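Local structure of fucolectin-related protein (Streptococcus pneumoniae, 2WMF) at residues T31-E36 with G286-N291; E36-L41 with P315-A320; Y73-L78 with N112-L117; L207-K212 with G233-W238. The protein is a family 98 glycoside hydrolase that probably recognises and hydrolyses host blood-group carbohydrate antigens. All coordinates share one frame; numbering follows the deposited sequence.

Contact 1: T31-E36 with G286-N291; sequences TTINNE and GGTVYN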
loop_
_atom_site.group_PDB
_atom_site.type_symbol
_atom_site.label_atom_id
_atom_site.label_comp_id
_atom_site.label_asym_id
_atom_site.label_seq_id
_atom_site.Cartn_x
_atom_site.Cartn_y
_atom_site.Cartn_z
ATOM N N THR A 31 -16.366 7.565 -9.625
ATOM C CA THR A 31 -15.657 7.609 -8.339
ATOM C C THR A 31 -14.760 8.838 -8.370
ATOM O O THR A 31 -14.119 9.087 -9.386
ATOM C CB THR A 31 -14.778 6.344 -8.128
ATOM O OG1 THR A 31 -15.545 5.166 -8.410
ATOM C CG2 THR A 31 -14.200 6.321 -6.682
ATOM N N THR A 32 -14.749 9.618 -7.286
ATOM C CA THR A 32 -13.840 10.727 -7.119
ATOM C C THR A 32 -12.623 10.167 -6.363
ATOM O O THR A 32 -12.749 9.702 -5.231
ATOM C CB THR A 32 -14.487 11.859 -6.341
ATOM O OG1 THR A 32 -15.562 12.381 -7.128
ATOM C CG2 THR A 32 -13.508 12.952 -6.036
ATOM N N ILE A 33 -11.486 10.157 -7.049
ATOM C CA ILE A 33 -10.224 9.644 -6.491
ATOM C C ILE A 33 -9.177 10.736 -6.609
ATOM O O ILE A 33 -8.849 11.179 -7.712
ATOM C CB ILE A 33 -9.699 8.382 -7.252
ATOM C CG1 ILE A 33 -10.779 7.311 -7.333
ATOM C CG2 ILE A 33 -8.419 7.879 -6.566
ATOM C CD1 ILE A 33 -10.417 6.077 -8.182
ATOM N N ASN A 34 -8.658 11.186 -5.462
ATOM C CA ASN A 34 -7.610 12.179 -5.398
ATOM C C ASN A 34 -7.095 12.181 -3.956
ATOM O O ASN A 34 -7.575 11.417 -3.116
ATOM C CB ASN A 34 -8.086 13.588 -5.813
ATOM C CG ASN A 34 -9.264 14.073 -4.995
ATOM O OD1 ASN A 34 -9.171 14.145 -3.780
ATOM N ND2 ASN A 34 -10.380 14.460 -5.675
ATOM N N ASN A 35 -6.102 13.021 -3.662
ATOM C CA ASN A 35 -5.550 13.072 -2.315
ATOM C C ASN A 35 -6.572 13.355 -1.210
ATOM O O ASN A 35 -6.412 12.860 -0.085
ATOM C CB ASN A 35 -4.341 13.990 -2.204
ATOM C CG ASN A 35 -4.696 15.470 -2.409
ATOM O OD1 ASN A 35 -5.592 15.799 -3.191
ATOM N ND2 ASN A 35 -3.930 16.335 -1.790
ATOM N N GLU A 36 -7.599 14.165 -1.514
ATOM C CA GLU A 36 -8.676 14.448 -0.564
ATOM C C GLU A 36 -9.779 13.391 -0.522
ATOM O O GLU A 36 -10.653 13.438 0.331
ATOM C CB GLU A 36 -9.269 15.834 -0.851
ATOM C CG GLU A 36 -8.172 16.902 -0.736
ATOM C CD GLU A 36 -8.613 18.330 -1.066
ATOM O OE1 GLU A 36 -9.817 18.576 -1.038
ATOM O OE2 GLU A 36 -7.696 19.193 -1.344
ATOM N N GLY A 286 2.408 10.319 -2.485
ATOM C CA GLY A 286 1.289 10.840 -3.253
ATOM C C GLY A 286 0.231 9.863 -3.759
ATOM O O GLY A 286 -0.712 10.223 -4.483
ATOM N N GLY A 287 0.393 8.596 -3.412
ATOM C CA GLY A 287 -0.551 7.567 -3.785
ATOM C C GLY A 287 -1.907 7.708 -3.113
ATOM O O GLY A 287 -2.019 8.290 -2.006
ATOM N N THR A 288 -2.929 7.171 -3.770
ATOM C CA THR A 288 -4.312 7.364 -3.348
ATOM C C THR A 288 -5.224 6.163 -3.469
ATOM O O THR A 288 -6.414 6.260 -3.162
ATOM C CB THR A 288 -4.942 8.530 -4.161
ATOM O OG1 THR A 288 -4.733 8.293 -5.557
ATOM C CG2 THR A 288 -4.352 9.886 -3.763
ATOM N N VAL A 289 -4.684 5.018 -3.913
ATOM C CA VAL A 289 -5.477 3.819 -4.098
ATOM C C VAL A 289 -4.771 2.648 -3.396
ATOM O O VAL A 289 -3.619 2.413 -3.646
ATOM C CB VAL A 289 -5.696 3.499 -5.618
ATOM C CG1 VAL A 289 -6.389 2.133 -5.769
ATOM C CG2 VAL A 289 -6.491 4.640 -6.281
ATOM N N TYR A 290 -5.506 1.939 -2.551
ATOM C CA TYR A 290 -4.971 0.869 -1.684
ATOM C C TYR A 290 -5.789 -0.405 -1.851
ATOM O O TYR A 290 -7.027 -0.389 -1.681
ATOM C CB TYR A 290 -5.008 1.321 -0.219
ATOM C CG TYR A 290 -4.346 2.653 0.061
ATOM C CD1 TYR A 290 -3.031 2.720 0.503
ATOM C CD2 TYR A 290 -5.056 3.845 -0.058
ATOM C CE1 TYR A 290 -2.433 3.939 0.782
ATOM C CE2 TYR A 290 -4.468 5.079 0.202
ATOM C CZ TYR A 290 -3.147 5.121 0.634
ATOM O OH TYR A 290 -2.548 6.331 0.915
ATOM N N ASN A 291 -5.093 -1.497 -2.176
ATOM C CA ASN A 291 -5.658 -2.808 -2.351
ATOM C C ASN A 291 -4.761 -3.806 -1.605
ATOM O O ASN A 291 -3.645 -3.458 -1.280
ATOM C CB ASN A 291 -5.737 -3.142 -3.864
ATOM C CG ASN A 291 -6.762 -4.213 -4.223
ATOM O OD1 ASN A 291 -7.334 -4.918 -3.377
ATOM N ND2 ASN A 291 -7.013 -4.319 -5.548
#
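The first torsion of I33 (chi1 -53°) sets CG2 anti to the backbone N, and that of T288 (chi1 52°) sends its methyl CG2 anti to the carbonyl carbon, so that two methyl groups carry most of this contact. It lies at the N-terminal end of a closed eight-stranded parallel beta/alpha barrel. Residues 31-36 form an irregular segment leading into the first strand, 39-45, while 286-291 runs from a helix end into the last, 289-293. I33 CG2 reaches the branch of V289 that lies beside the backbone N, at 3.8 Å from V289 CG2, and is equally near T288 OG1. The side chain of I33 also touches H176, on the start of another barrel strand, which places the segment across the N-terminal end of the barrel.

T288 CG2 takes a different surface. It sits against the peptide linking N34 and N35, 3.6 Å from N34 C and 3.6 Å from N35 N. The hydroxyl of T288 turns to another partner, hydrogen-bonding N237 OD1. Because N237 ND2 bonds I33 O, this one amide ties the two segments together through a third strand. Before T288 the chain leaves helix 272-283 by a Schellman motif, with G286 at positive phi as its C-prime residue. N35 ND2 is held by A325 O. At the turn after I33, N34 OD1 accepts a weak, bent bond from E36 N, 2.8 Å long with an N-H...O angle of 121°.

Contact 2: E36-L41 with P315-A320; sequences ESPLLL and PFFRHA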
loop_
_atom_site.group_PDB
_atom_site.type_symbol
_atom_site.label_atom_id
_atom_site.label_comp_id
_atom_site.label_asym_id
_atom_site.label_seq_id
_atom_site.Cartn_x
_atom_site.Cartn_y
_atom_site.Cartn_z
ATOM N N GLU A 36 -7.599 14.165 -1.514
ATOM C CA GLU A 36 -8.676 14.448 -0.564
ATOM C C GLU A 36 -9.779 13.391 -0.522
ATOM O O GLU A 36 -10.653 13.438 0.331
ATOM C CB GLU A 36 -9.269 15.834 -0.851
ATOM C CG GLU A 36 -8.172 16.902 -0.736
ATOM C CD GLU A 36 -8.613 18.330 -1.066
ATOM O OE1 GLU A 36 -9.817 18.576 -1.038
ATOM O OE2 GLU A 36 -7.696 19.193 -1.344
ATOM N N SER A 37 -9.706 12.408 -1.426
ATOM C CA SER A 37 -10.724 11.370 -1.571
ATOM C C SER A 37 -10.052 10.066 -2.065
ATOM O O SER A 37 -10.183 9.683 -3.223
ATOM C CB SER A 37 -11.751 11.827 -2.593
ATOM O OG SER A 37 -12.821 10.939 -2.750
ATOM N N PRO A 38 -9.276 9.426 -1.184
ATOM C CA PRO A 38 -8.598 8.190 -1.562
ATOM C C PRO A 38 -9.586 7.036 -1.693
ATOM O O PRO A 38 -10.788 7.170 -1.374
ATOM C CB PRO A 38 -7.639 7.970 -0.394
ATOM C CG PRO A 38 -8.338 8.579 0.794
ATOM C CD PRO A 38 -9.003 9.809 0.208
ATOM N N LEU A 39 -9.093 5.904 -2.202
ATOM C CA LEU A 39 -9.924 4.741 -2.456
ATOM C C LEU A 39 -9.349 3.471 -1.815
ATOM O O LEU A 39 -8.156 3.154 -1.972
ATOM C CB LEU A 39 -10.112 4.502 -3.989
ATOM C CG LEU A 39 -10.958 3.285 -4.380
ATOM C CD1 LEU A 39 -12.410 3.532 -3.916
ATOM C CD2 LEU A 39 -10.927 2.989 -5.897
ATOM N N LEU A 40 -10.188 2.815 -1.015
ATOM C CA LEU A 40 -9.841 1.517 -0.401
ATOM C C LEU A 40 -10.617 0.424 -1.111
ATOM O O LEU A 40 -11.848 0.440 -1.116
ATOM C CB LEU A 40 -10.169 1.547 1.097
ATOM C CG LEU A 40 -10.006 0.224 1.876
ATOM C CD1 LEU A 40 -8.500 -0.074 2.009
ATOM C CD2 LEU A 40 -10.670 0.234 3.275
ATOM N N LEU A 41 -9.893 -0.545 -1.692
ATOM C CA LEU A 41 -10.459 -1.708 -2.301
ATOM C C LEU A 41 -10.340 -2.930 -1.355
ATOM O O LEU A 41 -9.280 -3.191 -0.794
ATOM C CB LEU A 41 -9.787 -2.037 -3.633
ATOM C CG LEU A 41 -10.022 -1.036 -4.770
ATOM C CD1 LEU A 41 -9.005 -1.221 -5.919
ATOM C CD2 LEU A 41 -11.455 -1.162 -5.284
ATOM N N PRO A 315 -7.107 1.746 10.368
ATOM C CA PRO A 315 -6.580 2.945 11.038
ATOM C C PRO A 315 -5.721 3.816 10.119
ATOM O O PRO A 315 -5.827 5.053 10.158
ATOM C CB PRO A 315 -5.807 2.370 12.236
ATOM C CG PRO A 315 -6.545 1.105 12.538
ATOM C CD PRO A 315 -6.851 0.529 11.168
ATOM N N PHE A 316 -4.918 3.187 9.249
ATOM C CA PHE A 316 -4.073 3.982 8.374
ATOM C C PHE A 316 -4.909 4.619 7.267
ATOM O O PHE A 316 -4.694 5.777 6.946
ATOM C CB PHE A 316 -2.851 3.280 7.822
ATOM C CG PHE A 316 -1.888 4.248 7.285
ATOM C CD1 PHE A 316 -1.001 4.906 8.133
ATOM C CD2 PHE A 316 -1.938 4.598 5.957
ATOM C CE1 PHE A 316 -0.179 5.932 7.644
ATOM C CE2 PHE A 316 -1.071 5.610 5.440
ATOM C CZ PHE A 316 -0.202 6.262 6.296
ATOM N N PHE A 317 -5.888 3.904 6.743
ATOM C CA PHE A 317 -6.752 4.485 5.718
ATOM C C PHE A 317 -7.543 5.693 6.277
ATOM O O PHE A 317 -7.708 6.724 5.563
ATOM C CB PHE A 317 -7.682 3.465 5.099
ATOM C CG PHE A 317 -8.371 3.980 3.855
ATOM C CD1 PHE A 317 -7.662 4.220 2.690
ATOM C CD2 PHE A 317 -9.720 4.269 3.885
ATOM C CE1 PHE A 317 -8.265 4.726 1.585
ATOM C CE2 PHE A 317 -10.348 4.781 2.751
ATOM C CZ PHE A 317 -9.615 5.022 1.607
ATOM N N ARG A 318 -7.998 5.588 7.532
ATOM C CA ARG A 318 -8.647 6.720 8.218
ATOM C C ARG A 318 -7.683 7.913 8.291
ATOM O O ARG A 318 -8.087 9.073 8.080
ATOM C CB ARG A 318 -9.180 6.344 9.597
ATOM C CG ARG A 318 -10.439 5.521 9.567
ATOM C CD ARG A 318 -10.917 5.132 10.956
ATOM N NE ARG A 318 -12.302 4.698 10.902
ATOM C CZ ARG A 318 -12.825 3.769 11.666
ATOM N NH1 ARG A 318 -12.095 3.133 12.566
ATOM N NH2 ARG A 318 -14.090 3.462 11.524
ATOM N N HIS A 319 -6.409 7.661 8.610
ATOM C CA HIS A 319 -5.406 8.723 8.567
ATOM C C HIS A 319 -5.399 9.409 7.201
ATOM O O HIS A 319 -5.359 10.665 7.112
ATOM C CB HIS A 319 -3.992 8.219 8.907
ATOM C CG HIS A 319 -2.971 9.308 8.882
ATOM N ND1 HIS A 319 -2.821 10.224 9.905
ATOM C CD2 HIS A 319 -2.054 9.634 7.942
ATOM C CE1 HIS A 319 -1.829 11.044 9.602
ATOM N NE2 HIS A 319 -1.385 10.746 8.399
ATOM N N ALA A 320 -5.428 8.609 6.143
ATOM C CA ALA A 320 -5.342 9.106 4.762
ATOM C C ALA A 320 -6.603 9.899 4.336
ATOM O O ALA A 320 -6.510 10.826 3.520
ATOM C CB ALA A 320 -5.075 7.947 3.788
#
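The ring of F317 presents one face to L40, whose CB stands 3.5 Å above the plane, over the ring centre. Seen from the centroid, this carbon lies 12° off the normal and makes a CH-pi contact. L39 N sits at the ring edge, in its plane, while P38 CB comes in obliquely, 3.9 Å from F317 CE1. The ring is thus wedged among three successive residues of 36-41, its far end directed at the backbone: F317 CZ is 3.5 Å from L40 N. A first torsion of -168°, placing CG anti to the backbone N, swings the ring off helix 307-322 toward the strand. Further along the helix, A320 CB lies 4.5 Å from P38 CG and extends the apolar patch.

Helix 307-322, which comes after the last barrel strand, lies here against the outside of the first, 39-45, as expected where a beta/alpha barrel closes. Y73, just before strand 74-79, also touches the F317 ring, and Y283 of helix 272-283 touches A320.

L40 N, although close to the ring, is bonded to the backbone of Y73, so its polarity is met within the sheet. The helix and strand therefore meet here through buried carbon surfaces, F317 contributing most on the helix side.

Contact 3: Y73-L78 with N112-L117; sequences YAAIEL and NIPVFL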
loop_
_atom_site.group_PDB
_atom_site.type_symbol
_atom_site.label_atom_id
_atom_site.label_comp_id
_atom_site.label_asym_id
_atom_site.label_seq_id
_atom_site.Cartn_x
_atom_site.Cartn_y
_atom_site.Cartn_z
ATOM N N TYR A 73 -15.320 6.281 0.575
ATOM C CA TYR A 73 -13.979 6.173 0.023
ATOM C C TYR A 73 -13.598 4.716 -0.249
ATOM O O TYR A 73 -12.426 4.390 -0.270
ATOM C CB TYR A 73 -12.989 6.802 1.015
ATOM C CG TYR A 73 -13.360 8.211 1.393
ATOM C CD1 TYR A 73 -13.158 9.257 0.512
ATOM C CD2 TYR A 73 -13.946 8.467 2.615
ATOM C CE1 TYR A 73 -13.520 10.548 0.851
ATOM C CE2 TYR A 73 -14.345 9.760 2.959
ATOM C CZ TYR A 73 -14.104 10.788 2.081
ATOM O OH TYR A 73 -14.489 12.114 2.421
ATOM N N ALA A 74 -14.600 3.889 -0.459
ATOM C CA ALA A 74 -14.406 2.423 -0.570
ATOM C C ALA A 74 -15.169 1.783 -1.725
ATOM O O ALA A 74 -16.186 2.302 -2.175
ATOM C CB ALA A 74 -14.767 1.720 0.758
ATOM N N ALA A 75 -14.716 0.605 -2.130
ATOM C CA ALA A 75 -15.385 -0.220 -3.090
ATOM C C ALA A 75 -14.943 -1.661 -2.898
ATOM O O ALA A 75 -13.910 -1.930 -2.271
ATOM C CB ALA A 75 -15.096 0.227 -4.512
ATOM N N ILE A 76 -15.716 -2.550 -3.474
ATOM C CA ILE A 76 -15.473 -3.976 -3.434
ATOM C C ILE A 76 -14.945 -4.481 -4.781
ATOM O O ILE A 76 -15.525 -4.223 -5.857
ATOM C CB ILE A 76 -16.751 -4.764 -3.055
ATOM C CG1 ILE A 76 -17.305 -4.273 -1.706
ATOM C CG2 ILE A 76 -16.466 -6.269 -3.036
ATOM C CD1 ILE A 76 -16.322 -4.374 -0.522
ATOM N N GLU A 77 -13.829 -5.197 -4.724
ATOM C CA GLU A 77 -13.244 -5.838 -5.918
ATOM C C GLU A 77 -13.870 -7.236 -6.051
ATOM O O GLU A 77 -14.053 -7.938 -5.056
ATOM C CB GLU A 77 -11.714 -5.985 -5.772
ATOM C CG GLU A 77 -11.130 -7.039 -6.741
ATOM C CD GLU A 77 -9.694 -7.423 -6.489
ATOM O OE1 GLU A 77 -8.878 -6.546 -6.204
ATOM O OE2 GLU A 77 -9.340 -8.639 -6.630
ATOM N N LEU A 78 -14.274 -7.568 -7.274
ATOM C CA LEU A 78 -14.853 -8.854 -7.588
ATOM C C LEU A 78 -13.918 -9.590 -8.513
ATOM O O LEU A 78 -13.779 -9.235 -9.648
ATOM C CB LEU A 78 -16.232 -8.695 -8.241
ATOM C CG LEU A 78 -17.339 -8.141 -7.318
ATOM C CD1 LEU A 78 -18.561 -7.728 -8.201
ATOM C CD2 LEU A 78 -17.786 -9.149 -6.253
ATOM N N ASN A 112 -26.788 -1.378 -3.756
ATOM C CA ASN A 112 -26.037 -0.138 -3.997
ATOM C C ASN A 112 -24.583 -0.159 -3.539
ATOM O O ASN A 112 -24.047 0.817 -3.027
ATOM C CB ASN A 112 -26.765 1.121 -3.507
ATOM C CG ASN A 112 -27.340 1.862 -4.652
ATOM O OD1 ASN A 112 -26.612 2.540 -5.412
ATOM N ND2 ASN A 112 -28.630 1.657 -4.882
ATOM N N ILE A 113 -23.943 -1.277 -3.810
ATOM C CA ILE A 113 -22.526 -1.464 -3.394
ATOM C C ILE A 113 -21.612 -1.171 -4.589
ATOM O O ILE A 113 -21.743 -1.845 -5.605
ATOM C CB ILE A 113 -22.267 -2.900 -2.965
ATOM C CG1 ILE A 113 -23.107 -3.239 -1.726
ATOM C CG2 ILE A 113 -20.717 -3.139 -2.701
ATOM C CD1 ILE A 113 -23.106 -4.718 -1.391
ATOM N N PRO A 114 -20.671 -0.212 -4.463
ATOM C CA PRO A 114 -19.746 0.083 -5.587
ATOM C C PRO A 114 -18.759 -1.074 -5.808
ATOM O O PRO A 114 -18.158 -1.551 -4.845
ATOM C CB PRO A 114 -19.026 1.361 -5.142
ATOM C CG PRO A 114 -19.093 1.367 -3.667
ATOM C CD PRO A 114 -20.407 0.665 -3.298
ATOM N N VAL A 115 -18.634 -1.518 -7.048
ATOM C CA VAL A 115 -17.760 -2.612 -7.382
ATOM C C VAL A 115 -16.840 -2.346 -8.571
ATOM O O VAL A 115 -17.139 -1.535 -9.455
ATOM C CB VAL A 115 -18.558 -3.923 -7.613
ATOM C CG1 VAL A 115 -19.344 -4.346 -6.348
ATOM C CG2 VAL A 115 -19.479 -3.803 -8.863
ATOM N N PHE A 116 -15.697 -3.059 -8.559
ATOM C CA PHE A 116 -14.779 -3.169 -9.690
ATOM C C PHE A 116 -14.600 -4.661 -10.022
ATOM O O PHE A 116 -14.493 -5.449 -9.117
ATOM C CB PHE A 116 -13.385 -2.626 -9.285
ATOM C CG PHE A 116 -13.321 -1.120 -9.166
ATOM C CD1 PHE A 116 -12.734 -0.363 -10.150
ATOM C CD2 PHE A 116 -13.804 -0.488 -8.027
ATOM C CE1 PHE A 116 -12.650 1.032 -10.035
ATOM C CE2 PHE A 116 -13.735 0.928 -7.893
ATOM C CZ PHE A 116 -13.176 1.671 -8.918
ATOM N N LEU A 117 -14.571 -4.995 -11.311
ATOM C CA LEU A 117 -14.409 -6.368 -11.790
ATOM C C LEU A 117 -12.967 -6.593 -12.223
ATOM O O LEU A 117 -12.412 -5.784 -12.945
ATOM C CB LEU A 117 -15.292 -6.663 -13.001
ATOM C CG LEU A 117 -16.789 -6.393 -12.929
ATOM C CD1 LEU A 117 -17.426 -6.793 -14.277
ATOM C CD2 LEU A 117 -17.362 -7.128 -11.738
#
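A75 CB is a small knob set at the edge of the F116 ring, near its plane and 3.7 Å from CE2. Next to it, the P114 ring sets its CG against A74 O, 3.4 Å away, just before the regular pairing starts. On the other side of the sheet L78 supplies the larger bump. Its CD1 drops into the notch between two residues of the facing strand, 3.9 Å from V115 CB and 3.8 Å from L117 CD2. With chi1 at -68°, the L78 chain lies beside its own backbone N, which brings it back over V115.

Strands 74-79 and 115-121 are neighbours in the beta/alpha barrel and belong to a beta-alpha-beta unit connected by helix 95-111, whose W100 and M104 touch L78. Their short axes run parallel within 25°. Three hydrogen bonds hold the register: I76 N to P114 O at 3.0 Å, almost straight at 177°; F116 N to I76 O at 2.9 Å; and L78 N to F116 O at 2.8 Å.

I76 leans its CG1 toward the incoming loop, meeting I113 CG2 at 3.7 Å, and both isoleucines touch L59 of helix 59-64.

Contact 4: L207-K212 with G233-W238; sequences LVLATK and GLCDNW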
loop_
_atom_site.group_PDB
_atom_site.type_symbol
_atom_site.label_atom_id
_atom_site.label_comp_id
_atom_site.label_asym_id
_atom_site.label_seq_id
_atom_site.Cartn_x
_atom_site.Cartn_y
_atom_site.Cartn_z
ATOM N N LEU A 207 -7.226 6.394 -15.413
ATOM C CA LEU A 207 -6.213 5.342 -15.242
ATOM C C LEU A 207 -5.592 5.422 -13.841
ATOM O O LEU A 207 -5.210 6.488 -13.400
ATOM C CB LEU A 207 -5.094 5.491 -16.267
ATOM C CG LEU A 207 -3.968 4.445 -16.321
ATOM C CD1 LEU A 207 -4.554 2.999 -16.484
ATOM C CD2 LEU A 207 -2.926 4.790 -17.398
ATOM N N VAL A 208 -5.463 4.274 -13.196
ATOM C CA VAL A 208 -4.685 4.124 -11.966
ATOM C C VAL A 208 -3.622 3.053 -12.222
ATOM O O VAL A 208 -3.980 1.923 -12.605
ATOM C CB VAL A 208 -5.540 3.650 -10.791
ATOM C CG1 VAL A 208 -4.667 3.559 -9.534
ATOM C CG2 VAL A 208 -6.786 4.583 -10.613
ATOM N N LEU A 209 -2.343 3.409 -12.057
ATOM C CA LEU A 209 -1.245 2.444 -12.174
ATOM C C LEU A 209 -0.784 2.156 -10.730
ATOM O O LEU A 209 -0.701 3.059 -9.886
ATOM C CB LEU A 209 -0.130 2.981 -13.071
ATOM C CG LEU A 209 -0.538 3.215 -14.547
ATOM C CD1 LEU A 209 0.609 3.842 -15.399
ATOM C CD2 LEU A 209 -1.155 1.926 -15.134
ATOM N N ALA A 210 -0.521 0.896 -10.433
ATOM C CA ALA A 210 -0.289 0.482 -9.046
ATOM C C ALA A 210 0.679 -0.676 -8.918
ATOM O O ALA A 210 0.784 -1.524 -9.790
ATOM C CB ALA A 210 -1.657 0.152 -8.345
ATOM N N THR A 211 1.361 -0.706 -7.786
ATOM C CA THR A 211 2.348 -1.721 -7.559
ATOM C C THR A 211 1.688 -3.045 -7.115
ATOM O O THR A 211 0.506 -3.116 -6.789
ATOM C CB THR A 211 3.367 -1.257 -6.460
ATOM O OG1 THR A 211 2.703 -1.255 -5.181
ATOM C CG2 THR A 211 3.938 0.162 -6.755
ATOM N N LYS A 212 2.487 -4.088 -7.072
ATOM C CA LYS A 212 2.071 -5.384 -6.503
ATOM C C LYS A 212 3.316 -6.190 -6.120
ATOM O O LYS A 212 3.852 -6.975 -6.925
ATOM C CB LYS A 212 1.221 -6.180 -7.480
ATOM C CG LYS A 212 0.664 -7.507 -6.883
ATOM C CD LYS A 212 -0.276 -8.280 -7.808
ATOM C CE LYS A 212 -1.015 -9.370 -6.999
ATOM N NZ LYS A 212 -0.131 -10.552 -6.779
ATOM N N GLY A 233 2.113 12.768 -15.664
ATOM C CA GLY A 233 0.786 13.014 -16.233
ATOM C C GLY A 233 0.187 11.863 -16.997
ATOM O O GLY A 233 -0.790 12.049 -17.743
ATOM N N LEU A 234 0.737 10.666 -16.857
ATOM C CA LEU A 234 0.231 9.486 -17.569
ATOM C C LEU A 234 -0.921 8.753 -16.856
ATOM O O LEU A 234 -1.607 7.964 -17.472
ATOM C CB LEU A 234 1.394 8.532 -17.849
ATOM C CG LEU A 234 2.496 9.087 -18.764
ATOM C CD1 LEU A 234 3.707 8.143 -18.850
ATOM C CD2 LEU A 234 1.957 9.415 -20.175
ATOM N N CYS A 235 -1.119 9.013 -15.557
ATOM C CA CYS A 235 -2.260 8.479 -14.812
ATOM C C CYS A 235 -2.565 9.497 -13.695
ATOM O O CYS A 235 -1.661 10.132 -13.136
ATOM C CB CYS A 235 -1.956 7.081 -14.253
ATOM S SG CYS A 235 -0.491 6.959 -13.151
ATOM N N ASP A 236 -3.835 9.694 -13.379
ATOM C CA ASP A 236 -4.153 10.756 -12.394
ATOM C C ASP A 236 -3.996 10.316 -10.937
ATOM O O ASP A 236 -4.060 11.139 -10.009
ATOM C CB ASP A 236 -5.553 11.320 -12.638
ATOM C CG ASP A 236 -5.593 12.380 -13.732
ATOM O OD1 ASP A 236 -4.650 12.425 -14.539
ATOM O OD2 ASP A 236 -6.601 13.149 -13.764
ATOM N N ASN A 237 -3.872 9.009 -10.752
ATOM C CA ASN A 237 -3.706 8.411 -9.430
ATOM C C ASN A 237 -2.791 7.214 -9.563
ATOM O O ASN A 237 -2.762 6.545 -10.611
ATOM C CB ASN A 237 -5.067 7.951 -8.868
ATOM C CG ASN A 237 -5.975 9.120 -8.564
ATOM O OD1 ASN A 237 -5.817 9.780 -7.530
ATOM N ND2 ASN A 237 -6.935 9.418 -9.488
ATOM N N TRP A 238 -2.032 6.965 -8.509
ATOM C CA TRP A 238 -1.299 5.703 -8.388
ATOM C C TRP A 238 -1.583 5.050 -7.036
ATOM O O TRP A 238 -2.064 5.700 -6.093
ATOM C CB TRP A 238 0.218 5.873 -8.604
ATOM C CG TRP A 238 1.018 6.504 -7.488
ATOM C CD1 TRP A 238 1.156 7.833 -7.219
ATOM C CD2 TRP A 238 1.886 5.823 -6.568
ATOM N NE1 TRP A 238 2.035 8.023 -6.169
ATOM C CE2 TRP A 238 2.460 6.792 -5.726
ATOM C CE3 TRP A 238 2.208 4.482 -6.358
ATOM C CZ2 TRP A 238 3.377 6.466 -4.719
ATOM C CZ3 TRP A 238 3.085 4.172 -5.340
ATOM C CH2 TRP A 238 3.670 5.160 -4.539
HETATM O O HOH W 1 -7.126 8.084 -12.139
#
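The beta-alpha-beta unit of strand 207-212, helix 219-231 and strand 237-243 is closed here, where L207 and L209 meet C235 on the way into the second strand. C235 takes the position with SG between its backbone N and carbonyl carbon (chi1 58°), which lays the sulfur alongside L209: SG is 4.0 Å from L209 CB and about as near CG and CD1. Its CB rests 3.9 Å from L207 CG, so this one small residue serves both leucines. L207 CD2 also presses on the backbone, 3.4 Å from L234 O.

The strand pairing is still loose at this end. D236 N to L207 O is a weak bond, and L209 N to N237 O is likewise weak at 3.5 Å. A water joins the two segments, donating to L207 O at 2.8 Å and accepting from N237 ND2 at 3.0 Å. Both ends of the N237 amide have further partners outside these two segments, which holds its orientation. Close CA-H...O approaches accompany the pairing, with W238 CA 3.1 Å from L209 O.

On the helix-facing side, the W238 indole receives T211 CG2 at its edge, touches W230 and donates NE1 to G285 O. Sixth and seventh strands side by side and parallel, with their connecting helix outside, are typical of the (beta/alpha)8 barrel.

All four contacts serve one eight-stranded barrel. Contacts 1 and 2, centred 8 Å apart, share E36 and join where the first and last strands pair, T288 O lying 2.9 Å from L39 N. Contact 4 adjoins contact 1 on the other side, with T288 N 2.9 Å from W238 O, and contact 3 adjoins contact 2, with L40 O 3.0 Å from A75 N. Contacts 3 and 4 are about 18 Å apart between centres and do not touch. Inside the barrel, past strand 39-45, N291 ND2 reaches E77 OE1 at 3.0 Å, linking contacts 1 and 3. The active site probably lies at the C-terminal strand ends, as in other such barrels, away from the 31-36 segment.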